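Local coordinates for protein putative triphosphoribosyl-dephospho-coA synthase (PDB 3H9P) that is of unknown function but belongs to the CitG family and may bind ATP and act as a triphosphoribosyl-dephospho-CoA synthase, at residues I156-A161 and S238-A243; L177-L182 and I232-T236; S95-L99 and T122-I126. One frame throughout, in Å; residues are numbered along the deposited sequence.

From the N terminus, interaction 3 comes first. It joins 95-99 on helix 92-105 to 122-126 on helix 118-129 and closes a short loop. Interaction 1 then opens at 156-161 on helix 155-167 and closes at 238-243 on helix 230-246. Interaction 2, between 177-182 and 232-236, is nested inside that long loop. It uses the next helix, 171-182, and an earlier turn of the same helix 230-246. The two touch where Ser239 CB lies 3.5 Å from Leu177 CD2. Interaction 3 is in series with both and touches neither. It lies on the opposite side of the chain's centre, its centre about 28 Å from that of interaction 1 and 29 Å from that of interaction 2.

Interaction 1 of 3, residues I156-A161 and S238-A243; sequences ISIEGA and SSIFLA
A close helix-helix crossing inside this all-helical fold joins helix 155-167 to helix 230-246. The local axes come within 7.6 Å at a crossing angle of -61°. Small residues allow this: Ser157, Gly160 and Ala161 on one helix, Ser238, Ser239 and Ala243 on the other. Ser239 OG lies within hydrogen-bonding distance of Ser157 O, at 3.0 Å, and also of Leu235 O. Gly160 has no side chain, and Ser239 OG packs 3.3 Å from Gly160 CA. The hydroxyls of Ser157 and Ser238 pair at 2.6 Å between their OG atoms. A chi1 of 62° sets Ser238 OG between its backbone N and carbonyl carbon, pointing at Ser157 OG. Beside the hydroxyls, apolar groups meet. Leu242 puts its CD1 branch 3.5 Å from Ser157 CB and also reaches Ile158 CG1. Ala161 CB rests 3.8 Å from Leu242 CB and also touches Ala243 CB. Glu149 OE1 is a further partner of Ser157 OG, and Leu235 O is within reach of Ser238 OG too. Met76 of helix 76-88 packs on Ile158, Ala161 and Leu242. Helix 58-68 reaches Ser238 through Leu63 and Leu67, and Leu177 of helix 171-182 packs on Ser239.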
loop_
_atom_site.group_PDB
_atom_site.type_symbol
_atom_site.label_atom_id
_atom_site.label_comp_id
_atom_site.label_asym_id
_atom_site.label_seq_id
_atom_site.Cartn_x
_atom_site.Cartn_y
_atom_site.Cartn_z
ATOM N N ILE A 156 13.114 -4.127 -15.218
ATOM C CA ILE A 156 12.044 -4.627 -16.076
ATOM C C ILE A 156 12.012 -3.960 -17.465
ATOM O O ILE A 156 11.880 -4.623 -18.480
ATOM C CB ILE A 156 10.683 -4.525 -15.366
ATOM C CG1 ILE A 156 10.740 -5.376 -14.082
ATOM C CG2 ILE A 156 9.578 -5.012 -16.278
ATOM C CD1 ILE A 156 9.731 -4.974 -12.945
ATOM N N SER A 157 12.206 -2.657 -17.518
ATOM C CA SER A 157 12.168 -1.936 -18.766
ATOM C C SER A 157 13.265 -2.362 -19.735
ATOM O O SER A 157 13.021 -2.486 -20.939
ATOM C CB SER A 157 12.265 -0.423 -18.482
ATOM O OG SER A 157 11.169 -0.045 -17.656
ATOM N N ILE A 158 14.465 -2.546 -19.202
ATOM C CA ILE A 158 15.642 -3.044 -19.943
ATOM C C ILE A 158 15.424 -4.445 -20.510
ATOM O O ILE A 158 15.706 -4.690 -21.685
ATOM C CB ILE A 158 16.915 -3.061 -19.034
ATOM C CG1 ILE A 158 17.320 -1.629 -18.716
ATOM C CG2 ILE A 158 18.109 -3.843 -19.688
ATOM C CD1 ILE A 158 18.240 -1.505 -17.519
ATOM N N GLU A 159 14.889 -5.334 -19.687
ATOM C CA GLU A 159 14.550 -6.702 -20.102
ATOM C C GLU A 159 13.481 -6.658 -21.192
ATOM O O GLU A 159 13.562 -7.396 -22.175
ATOM C CB GLU A 159 14.080 -7.547 -18.884
ATOM C CG GLU A 159 13.300 -8.792 -19.248
ATOM C CD GLU A 159 12.464 -9.369 -18.107
ATOM O OE1 GLU A 159 12.319 -8.728 -17.017
ATOM O OE2 GLU A 159 11.924 -10.493 -18.310
ATOM N N GLY A 160 12.486 -5.793 -21.023
ATOM C CA GLY A 160 11.488 -5.573 -22.061
ATOM C C GLY A 160 12.134 -5.012 -23.335
ATOM O O GLY A 160 11.777 -5.442 -24.456
ATOM N N ALA A 161 13.112 -4.105 -23.181
ATOM C CA ALA A 161 13.751 -3.526 -24.355
ATOM C C ALA A 161 14.520 -4.603 -25.150
ATOM O O ALA A 161 14.386 -4.731 -26.375
ATOM C CB ALA A 161 14.660 -2.389 -23.957
ATOM N N SER A 238 7.720 2.032 -21.227
ATOM C CA SER A 238 9.067 2.429 -20.842
ATOM C C SER A 238 10.106 1.552 -21.587
ATOM O O SER A 238 11.184 2.041 -21.943
ATOM C CB SER A 238 9.244 2.371 -19.327
ATOM O OG SER A 238 9.079 1.061 -18.847
ATOM N N SER A 239 9.765 0.266 -21.797
ATOM C CA SER A 239 10.582 -0.659 -22.589
ATOM C C SER A 239 10.748 -0.199 -24.056
ATOM O O SER A 239 11.830 -0.347 -24.605
ATOM C CB SER A 239 9.968 -2.072 -22.600
ATOM O OG SER A 239 10.072 -2.678 -21.349
ATOM N N ILE A 240 9.657 0.291 -24.672
ATOM C CA ILE A 240 9.686 0.839 -26.017
ATOM C C ILE A 240 10.650 2.013 -26.065
ATOM O O ILE A 240 11.482 2.095 -26.944
ATOM C CB ILE A 240 8.270 1.301 -26.518
ATOM C CG1 ILE A 240 7.327 0.110 -26.744
ATOM C CG2 ILE A 240 8.384 2.071 -27.858
ATOM C CD1 ILE A 240 5.852 0.492 -26.953
ATOM N N PHE A 241 10.539 2.915 -25.092
ATOM C CA PHE A 241 11.427 4.046 -25.022
ATOM C C PHE A 241 12.890 3.611 -24.984
ATOM O O PHE A 241 13.697 4.114 -25.736
ATOM C CB PHE A 241 11.122 5.033 -23.881
ATOM C CG PHE A 241 12.067 6.247 -23.899
ATOM C CD1 PHE A 241 11.876 7.282 -24.803
ATOM C CD2 PHE A 241 13.209 6.274 -23.107
ATOM C CE1 PHE A 241 12.776 8.367 -24.890
ATOM C CE2 PHE A 241 14.120 7.352 -23.174
ATOM C CZ PHE A 241 13.904 8.397 -24.078
ATOM N N LEU A 242 13.239 2.700 -24.093
ATOM C CA LEU A 242 14.627 2.199 -24.092
ATOM C C LEU A 242 15.043 1.540 -25.404
ATOM O O LEU A 242 16.140 1.805 -25.910
ATOM C CB LEU A 242 14.899 1.279 -22.899
ATOM C CG LEU A 242 14.752 2.015 -21.562
ATOM C CD1 LEU A 242 14.857 1.090 -20.330
ATOM C CD2 LEU A 242 15.777 3.169 -21.484
ATOM N N ALA A 243 14.166 0.725 -25.990
ATOM C CA ALA A 243 14.537 0.032 -27.233
ATOM C C ALA A 243 14.803 1.028 -28.377
ATOM O O ALA A 243 15.720 0.816 -29.220
ATOM C CB ALA A 243 13.470 -1.010 -27.625
#

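Interaction 2 of 3, residues L177-L182 and I232-T236; sequences LYYHLL and IADLT
Segments 177-182 and 232-236 are helical and run in roughly opposed directions, 130° apart, with local axes 9.3 Å apart. Tyr178 faces Thr236 and Leu182 faces Ile232 in the backbone register. Ile232 is central to the contact. Its CG2 branch is anti to the backbone N and enters between Tyr178, Leu181 and Leu182. There it lies 3.7 Å from Leu181 CB and 3.5 Å from Leu182 N. Its other branch, through CG1, meets Leu182 CD1 at 3.9 Å, the two side chains crossing at about a right angle. CE1 of the Tyr178 ring lies 3.8 Å from Ile232 CG2, an oblique approach. Ala233 N and Thr236 OG1 stand at the ring edge, near its plane. Leu181 sends CD1 to Thr236 OG1 at 3.5 Å and also touches Leu235 CB. With chi1 at -63°, Thr236 OG1 lies anti to its carbonyl carbon and points back along the helix, where it donates to Ile232 O at 2.8 Å. It comes from above the carbonyl plane, while Thr236 N bonds from the opposite face. A valine here has no hydroxyl, and Ile232 O would probably be left with the backbone N-H alone. No hydrogen bond crosses between the segments. The threonine hydroxyl gives its proton within its own helix, and apolar contacts join the two segments.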
loop_
_atom_site.group_PDB
_atom_site.type_symbol
_atom_site.label_atom_id
_atom_site.label_comp_id
_atom_site.label_asym_id
_atom_site.label_seq_id
_atom_site.Cartn_x
_atom_site.Cartn_y
_atom_site.Cartn_z
ATOM N N LEU A 177 5.563 -8.351 -26.412
ATOM C CA LEU A 177 6.092 -7.800 -25.149
ATOM C C LEU A 177 5.014 -7.720 -24.088
ATOM O O LEU A 177 5.202 -8.173 -22.973
ATOM C CB LEU A 177 6.751 -6.421 -25.310
ATOM C CG LEU A 177 7.315 -5.861 -23.967
ATOM C CD1 LEU A 177 8.196 -6.888 -23.189
ATOM C CD2 LEU A 177 8.090 -4.580 -24.104
ATOM N N TYR A 178 3.871 -7.155 -24.447
ATOM C CA TYR A 178 2.805 -6.938 -23.493
ATOM C C TYR A 178 2.379 -8.248 -22.830
ATOM O O TYR A 178 2.259 -8.320 -21.594
ATOM C CB TYR A 178 1.627 -6.228 -24.172
ATOM C CG TYR A 178 0.430 -6.055 -23.281
ATOM C CD1 TYR A 178 0.403 -5.056 -22.304
ATOM C CD2 TYR A 178 -0.680 -6.896 -23.411
ATOM C CE1 TYR A 178 -0.731 -4.891 -21.466
ATOM C CE2 TYR A 178 -1.784 -6.759 -22.598
ATOM C CZ TYR A 178 -1.815 -5.756 -21.624
ATOM O OH TYR A 178 -2.924 -5.619 -20.822
ATOM N N TYR A 179 2.154 -9.291 -23.626
ATOM C CA TYR A 179 1.721 -10.566 -23.032
ATOM C C TYR A 179 2.800 -11.245 -22.190
ATOM O O TYR A 179 2.509 -11.818 -21.120
ATOM C CB TYR A 179 1.013 -11.489 -24.039
ATOM C CG TYR A 179 -0.348 -10.920 -24.450
ATOM C CD1 TYR A 179 -1.502 -11.209 -23.715
ATOM C CD2 TYR A 179 -0.466 -10.069 -25.550
ATOM C CE1 TYR A 179 -2.744 -10.683 -24.071
ATOM C CE2 TYR A 179 -1.711 -9.537 -25.922
ATOM C CZ TYR A 179 -2.845 -9.842 -25.163
ATOM O OH TYR A 179 -4.081 -9.314 -25.509
ATOM N N HIS A 180 4.053 -11.117 -22.638
ATOM C CA HIS A 180 5.194 -11.494 -21.836
ATOM C C HIS A 180 5.175 -10.836 -20.455
ATOM O O HIS A 180 5.335 -11.524 -19.442
ATOM C CB HIS A 180 6.449 -11.078 -22.551
ATOM C CG HIS A 180 7.702 -11.454 -21.839
ATOM N ND1 HIS A 180 8.161 -12.757 -21.783
ATOM C CD2 HIS A 180 8.622 -10.696 -21.188
ATOM C CE1 HIS A 180 9.310 -12.788 -21.129
ATOM N NE2 HIS A 180 9.609 -11.554 -20.753
ATOM N N LEU A 181 5.038 -9.502 -20.407
ATOM C CA LEU A 181 5.051 -8.827 -19.103
ATOM C C LEU A 181 3.788 -9.222 -18.313
ATOM O O LEU A 181 3.855 -9.485 -17.107
ATOM C CB LEU A 181 5.202 -7.309 -19.246
ATOM C CG LEU A 181 6.486 -6.806 -19.939
ATOM C CD1 LEU A 181 6.496 -5.278 -20.253
ATOM C CD2 LEU A 181 7.681 -7.175 -19.127
ATOM N N LEU A 182 2.656 -9.317 -19.006
ATOM C CA LEU A 182 1.423 -9.764 -18.377
ATOM C C LEU A 182 1.571 -11.151 -17.699
ATOM O O LEU A 182 1.073 -11.362 -16.575
ATOM C CB LEU A 182 0.264 -9.747 -19.390
ATOM C CG LEU A 182 -1.180 -9.726 -18.851
ATOM C CD1 LEU A 182 -1.501 -8.430 -18.040
ATOM C CD2 LEU A 182 -2.168 -9.928 -19.981
ATOM N N ILE A 232 1.324 -2.969 -16.505
ATOM C CA ILE A 232 1.943 -3.774 -17.524
ATOM C C ILE A 232 2.100 -2.956 -18.805
ATOM O O ILE A 232 3.180 -2.929 -19.415
ATOM C CB ILE A 232 1.166 -5.097 -17.744
ATOM C CG1 ILE A 232 1.017 -5.859 -16.429
ATOM C CG2 ILE A 232 1.836 -5.953 -18.836
ATOM C CD1 ILE A 232 2.385 -6.152 -15.704
ATOM N N ALA A 233 1.034 -2.268 -19.193
ATOM C CA ALA A 233 1.096 -1.333 -20.297
ATOM C C ALA A 233 2.094 -0.191 -20.011
ATOM O O ALA A 233 2.867 0.205 -20.903
ATOM C CB ALA A 233 -0.297 -0.779 -20.600
ATOM N N ASP A 234 2.097 0.323 -18.787
ATOM C CA ASP A 234 3.120 1.304 -18.370
ATOM C C ASP A 234 4.521 0.786 -18.684
ATOM O O ASP A 234 5.307 1.485 -19.338
ATOM C CB ASP A 234 2.998 1.680 -16.871
ATOM C CG ASP A 234 1.704 2.486 -16.560
ATOM O OD1 ASP A 234 1.139 3.065 -17.506
ATOM O OD2 ASP A 234 1.248 2.571 -15.383
ATOM N N LEU A 235 4.821 -0.457 -18.267
ATOM C CA LEU A 235 6.156 -1.036 -18.435
ATOM C C LEU A 235 6.444 -1.352 -19.887
ATOM O O LEU A 235 7.605 -1.387 -20.327
ATOM C CB LEU A 235 6.289 -2.299 -17.588
ATOM C CG LEU A 235 6.395 -2.034 -16.077
ATOM C CD1 LEU A 235 5.932 -3.246 -15.250
ATOM C CD2 LEU A 235 7.803 -1.639 -15.663
ATOM N N THR A 236 5.393 -1.577 -20.659
ATOM C CA THR A 236 5.594 -1.838 -22.067
ATOM C C THR A 236 6.098 -0.540 -22.738
ATOM O O THR A 236 6.966 -0.560 -23.603
ATOM C CB THR A 236 4.292 -2.354 -22.658
ATOM O OG1 THR A 236 4.013 -3.586 -22.013
ATOM C CG2 THR A 236 4.376 -2.574 -24.199
#

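Interaction 3 of 3, residues S95-L99 and T122-I126; sequences SLSVL and TEEEI
Leu99 lays its CD2 methyl against Glu123 and Ile126, 3.7 Å from Glu123 CG and 3.8 Å from Ile126 CD1. Its CG is anti to the backbone N (chi1 -172°), which carries the branch across to the other helix. The same methyl also touches Thr122 CG2. Leu99 crosses both Glu123 and Ile126 obliquely. One turn earlier, Leu96 brings CD2 to 3.7 Å from Glu123 O and 3.8 Å from Glu123 CB. Glu123 therefore takes part through its aliphatic stem, which is touched by both leucines. Ile126 divides its work between two branches. CD1 goes to Leu99, while CG2 meets Ser95 CB at 3.6 Å and also reaches Leu96 CD2. Ser95 joins here through its carbon, as its hydroxyl bonds to Ile131 O. Thr122 likewise offers a methyl, and its OG1 bonds to Lys118 O. No hydrogen bond crosses the contact, and most of it is carbon against carbon. The two helices run nearly antiparallel, at 164°, with local axes 10.3 Å apart, and leucine, isoleucine and glutamate side chains span the distance between them. Trp136 of helix 133-138 packs on Ser95 and Leu99, and Leu133 of that helix also packs on Ser95. Helix 118-129 also meets the second subunit: Glu124 and Glu125 form salt bridges to Lys138 of that subunit, and Thr122 packs on its Ala140.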
loop_
_atom_site.group_PDB
_atom_site.type_symbol
_atom_site.label_atom_id
_atom_site.label_comp_id
_atom_site.label_asym_id
_atom_site.label_seq_id
_atom_site.Cartn_x
_atom_site.Cartn_y
_atom_site.Cartn_z
ATOM N N SER A 95 9.157 14.444 -4.667
ATOM C CA SER A 95 8.177 13.561 -4.038
ATOM C C SER A 95 6.801 14.175 -3.918
ATOM O O SER A 95 5.810 13.527 -4.228
ATOM C CB SER A 95 8.677 13.196 -2.653
ATOM O OG SER A 95 9.683 12.238 -2.807
ATOM N N LEU A 96 6.772 15.432 -3.480
ATOM C CA LEU A 96 5.545 16.193 -3.285
ATOM C C LEU A 96 4.816 16.431 -4.625
ATOM O O LEU A 96 3.605 16.237 -4.721
ATOM C CB LEU A 96 5.860 17.537 -2.567
ATOM C CG LEU A 96 6.256 17.467 -1.085
ATOM C CD1 LEU A 96 6.601 18.849 -0.461
ATOM C CD2 LEU A 96 5.155 16.804 -0.254
ATOM N N SER A 97 5.562 16.858 -5.648
ATOM C CA SER A 97 5.027 16.947 -6.999
ATOM C C SER A 97 4.510 15.593 -7.475
ATOM O O SER A 97 3.413 15.498 -8.018
ATOM C CB SER A 97 6.098 17.407 -7.966
ATOM O OG SER A 97 6.415 18.750 -7.718
ATOM N N VAL A 98 5.281 14.543 -7.253
ATOM C CA VAL A 98 4.808 13.266 -7.713
ATOM C C VAL A 98 3.497 12.875 -7.012
ATOM O O VAL A 98 2.559 12.408 -7.674
ATOM C CB VAL A 98 5.891 12.188 -7.605
ATOM C CG1 VAL A 98 5.315 10.790 -7.811
ATOM C CG2 VAL A 98 6.975 12.457 -8.648
ATOM N N LEU A 99 3.441 13.089 -5.694
ATOM C CA LEU A 99 2.249 12.837 -4.896
ATOM C C LEU A 99 1.018 13.646 -5.352
ATOM O O LEU A 99 -0.073 13.094 -5.527
ATOM C CB LEU A 99 2.559 13.072 -3.409
ATOM C CG LEU A 99 1.500 12.684 -2.373
ATOM C CD1 LEU A 99 0.938 11.274 -2.630
ATOM C CD2 LEU A 99 2.102 12.745 -0.978
ATOM N N THR A 122 1.074 12.471 4.930
ATOM C CA THR A 122 2.159 11.961 4.135
ATOM C C THR A 122 3.028 13.103 3.626
ATOM O O THR A 122 4.260 13.066 3.792
ATOM C CB THR A 122 1.669 11.086 2.984
ATOM O OG1 THR A 122 0.782 10.087 3.508
ATOM C CG2 THR A 122 2.848 10.388 2.334
ATOM N N GLU A 123 2.380 14.119 3.050
ATOM C CA GLU A 123 3.087 15.279 2.528
ATOM C C GLU A 123 3.916 15.905 3.628
ATOM O O GLU A 123 5.069 16.275 3.416
ATOM C CB GLU A 123 2.118 16.335 1.997
ATOM C CG GLU A 123 1.403 15.968 0.716
ATOM C CD GLU A 123 0.126 16.771 0.524
ATOM O OE1 GLU A 123 -0.310 17.463 1.471
ATOM O OE2 GLU A 123 -0.457 16.705 -0.572
ATOM N N GLU A 124 3.340 16.007 4.819
ATOM C CA GLU A 124 4.061 16.693 5.875
ATOM C C GLU A 124 5.265 15.891 6.375
ATOM O O GLU A 124 6.265 16.480 6.741
ATOM C CB GLU A 124 3.135 17.232 6.979
ATOM C CG GLU A 124 2.649 16.260 8.034
ATOM C CD GLU A 124 1.679 16.929 9.021
ATOM O OE1 GLU A 124 2.007 17.006 10.232
ATOM O OE2 GLU A 124 0.597 17.405 8.583
ATOM N N GLU A 125 5.203 14.561 6.323
ATOM C CA GLU A 125 6.368 13.754 6.709
ATOM C C GLU A 125 7.427 13.668 5.628
ATOM O O GLU A 125 8.627 13.676 5.930
ATOM C CB GLU A 125 5.969 12.370 7.205
ATOM C CG GLU A 125 5.219 12.447 8.482
ATOM C CD GLU A 125 5.982 13.194 9.574
ATOM O OE1 GLU A 125 7.137 12.809 9.857
ATOM O OE2 GLU A 125 5.417 14.168 10.138
ATOM N N ILE A 126 6.985 13.609 4.378
ATOM C CA ILE A 126 7.902 13.804 3.265
ATOM C C ILE A 126 8.710 15.081 3.447
ATOM O O ILE A 126 9.939 15.040 3.490
ATOM C CB ILE A 126 7.213 13.792 1.889
ATOM C CG1 ILE A 126 6.678 12.384 1.596
ATOM C CG2 ILE A 126 8.225 14.163 0.809
ATOM C CD1 ILE A 126 5.611 12.358 0.542
#